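Local atomic coordinates of periplasmic binding protein (Veillonella parvula, PDB entry 4N01), a protein that probably binds a small solute in the periplasm, perhaps an iron or corrinoid complex, as in relatives, and delivers it to an ABC-type importer. Residues M86-K92 / V107-K113. Residue numbers count along the deposited sequence, not the author numbering.
Sequences MAGTAFK and VKVLSDK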
HETATM    1  N   MSE A  86       6.029  20.186  -0.283  1.00 21.22           N
HETATM    2  CA  MSE A  86       4.704  19.714  -0.697  1.00 18.69           C
HETATM    3  C   MSE A  86       3.673  20.832  -0.796  1.00 25.60           C
HETATM    4  O   MSE A  86       3.447  21.580   0.162  1.00 25.98           O
HETATM    5  CB  MSE A  86       4.233  18.593   0.233  1.00 19.11           C
HETATM    6  CG  MSE A  86       5.187  17.414   0.184  1.00 22.30           C
HETATM    7 SE   MSE A  86       4.873  16.050   1.514  0.62 22.67          SE
HETATM    8  CE  MSE A  86       3.125  15.471   0.859  1.00 25.52           C
ATOM      9  N   ALA A  87       3.054  20.951  -1.968  1.00 20.97           N
ATOM     10  CA  ALA A  87       2.049  21.990  -2.182  1.00 20.88           C
ATOM     11  C   ALA A  87       0.633  21.491  -1.900  1.00 21.23           C
ATOM     12  O   ALA A  87      -0.302  22.279  -1.791  1.00 22.23           O
ATOM     13  CB  ALA A  87       2.141  22.528  -3.587  1.00 21.21           C
ATOM     14  N   GLY A  88       0.462  20.184  -1.789  1.00 20.51           N
ATOM     15  CA  GLY A  88      -0.866  19.671  -1.507  1.00 20.87           C
ATOM     16  C   GLY A  88      -0.935  18.162  -1.410  1.00 20.05           C
ATOM     17  O   GLY A  88      -0.095  17.462  -1.968  1.00 23.43           O
ATOM     18  N   THR A  89      -1.942  17.668  -0.698  1.00 20.28           N
ATOM     19  CA  THR A  89      -2.229  16.235  -0.670  1.00 19.68           C
ATOM     20  C   THR A  89      -3.698  16.008  -1.005  1.00 20.36           C
ATOM     21  O   THR A  89      -4.513  16.929  -0.914  1.00 23.16           O
ATOM     22  CB  THR A  89      -1.975  15.617   0.708  1.00 23.77           C
ATOM     23  OG1 THR A  89      -2.844  16.235   1.668  1.00 23.28           O
ATOM     24  CG2 THR A  89      -0.520  15.803   1.112  1.00 22.42           C
ATOM     25  N   ALA A  90      -4.038  14.774  -1.363  1.00 19.98           N
ATOM     26  CA  ALA A  90      -5.415  14.460  -1.728  1.00 20.68           C
ATOM     27  C   ALA A  90      -5.779  13.036  -1.368  1.00 22.64           C
ATOM     28  O   ALA A  90      -4.908  12.191  -1.123  1.00 19.34           O
ATOM     29  CB  ALA A  90      -5.644  14.695  -3.205  1.00 21.16           C
ATOM     30  N   PHE A  91      -7.084  12.790  -1.336  1.00 20.92           N
ATOM     31  CA  PHE A  91      -7.638  11.452  -1.207  1.00 23.28           C
ATOM     32  C   PHE A  91      -7.122  10.672   0.005  1.00 22.23           C
ATOM     33  O   PHE A  91      -6.659   9.538  -0.127  1.00 19.98           O
ATOM     34  CB  PHE A  91      -7.428  10.667  -2.505  1.00 23.07           C
ATOM     35  CG  PHE A  91      -8.621   9.857  -2.912  1.00 23.22           C
ATOM     36  CD1 PHE A  91      -9.134   9.949  -4.200  1.00 25.48           C
ATOM     37  CD2 PHE A  91      -9.238   9.007  -2.004  1.00 27.67           C
ATOM     38  CE1 PHE A  91     -10.246   9.210  -4.573  1.00 28.29           C
ATOM     39  CE2 PHE A  91     -10.346   8.259  -2.369  1.00 30.63           C
ATOM     40  CZ  PHE A  91     -10.850   8.361  -3.658  1.00 31.64           C
ATOM     41  N   LYS A  92      -7.212  11.279   1.185  1.00 20.20           N
ATOM     42  CA  LYS A  92      -6.941  10.552   2.422  1.00 22.41           C
ATOM     43  C   LYS A  92      -7.982   9.432   2.561  1.00 26.20           C
ATOM     44  O   LYS A  92      -9.177   9.679   2.384  1.00 24.32           O
ATOM     45  CB  LYS A  92      -7.035  11.506   3.616  1.00 20.50           C
ATOM     46  CG  LYS A  92      -6.914  10.811   4.967  1.00 21.96           C
ATOM     47  CD  LYS A  92      -6.939  11.821   6.114  1.00 28.44           C
ATOM     48  CE  LYS A  92      -6.933  11.106   7.463  1.00 32.04           C
ATOM     49  NZ  LYS A  92      -7.549  11.925   8.549  1.00 38.78           N
ATOM     50  N   VAL A 107       0.806  20.311   5.592  1.00 21.66           N
ATOM     51  CA  VAL A 107       0.581  20.340   4.149  1.00 23.20           C
ATOM     52  C   VAL A 107      -0.885  20.596   3.797  1.00 22.32           C
ATOM     53  O   VAL A 107      -1.786  19.989   4.376  1.00 19.49           O
ATOM     54  CB  VAL A 107       1.040  19.029   3.485  1.00 22.45           C
ATOM     55  CG1 VAL A 107       0.880  19.117   1.973  1.00 21.87           C
ATOM     56  CG2 VAL A 107       2.492  18.744   3.852  1.00 20.40           C
ATOM     57  N   LYS A 108      -1.110  21.500   2.850  1.00 18.99           N
ATOM     58  CA  LYS A 108      -2.453  21.835   2.380  1.00 19.86           C
ATOM     59  C   LYS A 108      -3.186  20.609   1.817  1.00 21.98           C
ATOM     60  O   LYS A 108      -2.630  19.854   1.013  1.00 20.57           O
ATOM     61  CB  LYS A 108      -2.349  22.915   1.304  1.00 20.73           C
ATOM     62  CG  LYS A 108      -3.674  23.385   0.710  1.00 33.75           C
ATOM     63  CD  LYS A 108      -3.409  24.482  -0.322  1.00 40.52           C
ATOM     64  CE  LYS A 108      -4.693  25.076  -0.876  1.00 49.49           C
ATOM     65  NZ  LYS A 108      -5.496  25.773   0.165  1.00 51.91           N
ATOM     66  N   VAL A 109      -4.423  20.405   2.260  1.00 21.48           N
ATOM     67  CA  VAL A 109      -5.278  19.355   1.726  1.00 23.70           C
ATOM     68  C   VAL A 109      -6.117  19.906   0.574  1.00 25.95           C
ATOM     69  O   VAL A 109      -6.910  20.823   0.770  1.00 26.00           O
ATOM     70  CB  VAL A 109      -6.200  18.805   2.823  1.00 25.59           C
ATOM     71  CG1 VAL A 109      -7.170  17.785   2.234  1.00 25.40           C
ATOM     72  CG2 VAL A 109      -5.358  18.173   3.934  1.00 26.83           C
ATOM     73  N   LEU A 110      -5.931  19.363  -0.628  1.00 23.02           N
ATOM     74  CA  LEU A 110      -6.585  19.912  -1.821  1.00 24.23           C
ATOM     75  C   LEU A 110      -8.018  19.432  -1.960  1.00 24.56           C
ATOM     76  O   LEU A 110      -8.876  20.148  -2.467  1.00 28.82           O
ATOM     77  CB  LEU A 110      -5.801  19.545  -3.089  1.00 21.93           C
ATOM     78  CG  LEU A 110      -4.370  20.083  -3.164  1.00 25.60           C
ATOM     79  CD1 LEU A 110      -3.704  19.682  -4.472  1.00 24.10           C
ATOM     80  CD2 LEU A 110      -4.354  21.592  -2.985  1.00 22.10           C
ATOM     81  N   SER A 111      -8.265  18.209  -1.501  1.00 23.00           N
ATOM     82  CA  SER A 111      -9.568  17.576  -1.638  1.00 30.40           C
ATOM     83  C   SER A 111      -9.620  16.323  -0.780  1.00 25.38           C
ATOM     84  O   SER A 111      -8.591  15.690  -0.538  1.00 21.76           O
ATOM     85  CB  SER A 111      -9.816  17.195  -3.101  1.00 35.14           C
ATOM     86  OG  SER A 111     -11.019  16.458  -3.230  1.00 35.90           O
ATOM     87  N   ASP A 112     -10.818  15.965  -0.326  1.00 24.52           N
ATOM     88  CA  ASP A 112     -11.007  14.728   0.420  1.00 35.05           C
ATOM     89  C   ASP A 112     -10.924  13.543  -0.531  1.00 34.91           C
ATOM     90  O   ASP A 112     -10.630  12.421  -0.115  1.00 30.88           O
ATOM     91  CB  ASP A 112     -12.352  14.736   1.155  1.00 41.91           C
ATOM     92  CG  ASP A 112     -12.478  15.901   2.123  1.00 56.69           C
ATOM     93  OD1 ASP A 112     -13.612  16.385   2.326  1.00 60.79           O
ATOM     94  OD2 ASP A 112     -11.440  16.335   2.672  1.00 63.33           O
ATOM     95  N   LYS A 113     -11.199  13.799  -1.809  1.00 24.60           N
ATOM     96  CA  LYS A 113     -10.947  12.819  -2.871  1.00 27.13           C
ATOM     97  C   LYS A 113      -9.885  13.373  -3.815  1.00 28.42           C
ATOM     98  O   LYS A 113      -8.833  13.827  -3.358  1.00 25.83           O
ATOM     99  CB  LYS A 113     -12.238  12.480  -3.620  1.00 32.53           C
ATOM    100  CG  LYS A 113     -13.205  11.620  -2.820  1.00 37.96           C
ATOM    101  CD  LYS A 113     -14.430  11.246  -3.644  1.00 47.42           C
ATOM    102  CE  LYS A 113     -15.406  10.402  -2.835  1.00 49.43           C
ATOM    103  NZ  LYS A 113     -16.729  10.274  -3.509  1.00 53.08           N
TER
HETATM  104  O   HOH W   1       1.182  22.569   1.462  1.00 20.07           O
HETATM  105  O   HOH W   2      -2.000  17.201   3.907  1.00 26.63           O
HETATM  106  O   HOH W   3      -7.573  14.198   1.549  1.00 21.46           O
HETATM  107  O   HOH W   4     -10.757  12.047   2.584  1.00 37.04           O
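Val107 lays its CG1 methyl against strand 86-90, 3.7 Å from CG2 of Thr89 and 3.8 Å from CB of Met86; a compact branched residue suits this buried spot beside Asp83, while Met86 and Thr89 touch helix 71-79. The two segments belong to a beta-alpha-beta unit, strand 86-90, helix 101-104 and strand 109-111, at one margin of the five-stranded parallel sheet in one lobe of the periplasmic binding protein. Strand 109-111 is the outermost strand, short and weakly bonded, and runs at 47° to its neighbour. The parallel pairing centres on Thr89 opposite Val109: Thr89 N donates to Lys108 O (2.9 Å), and Leu110 N to Thr89 O (2.8 Å). Gly88 brings its CA within 3.1 Å of Lys108 O in a CA-H...O contact; a beta carbon here would collide with Leu110 CG. Ahead of strand 109-111, where Val107 and Lys108 are still loop, one water links Met86 O to Lys108 N and another joins Thr89 OG1 to Val107 O. Past the strands the two segments stay in touch as loops, with weak hydrogen bonds from Phe91 N to Ser111 O (3.4 Å) and Lys113 O (2.9 Å). Phe91 presents a ring face to Lys113 CA, a CH-pi contact with 3.9 Å from that carbon to the ring centroid, and its ring also meets Trp114 edge-to-face. A glycerol near Phe91, probably from the crystallisation liquor, is consistent with a pocket at this carboxyl end of the sheet. Ser111 shapes the adjoining bend as an ST turn, its OG accepting a 3.0 Å hydrogen bond from Lys113 N.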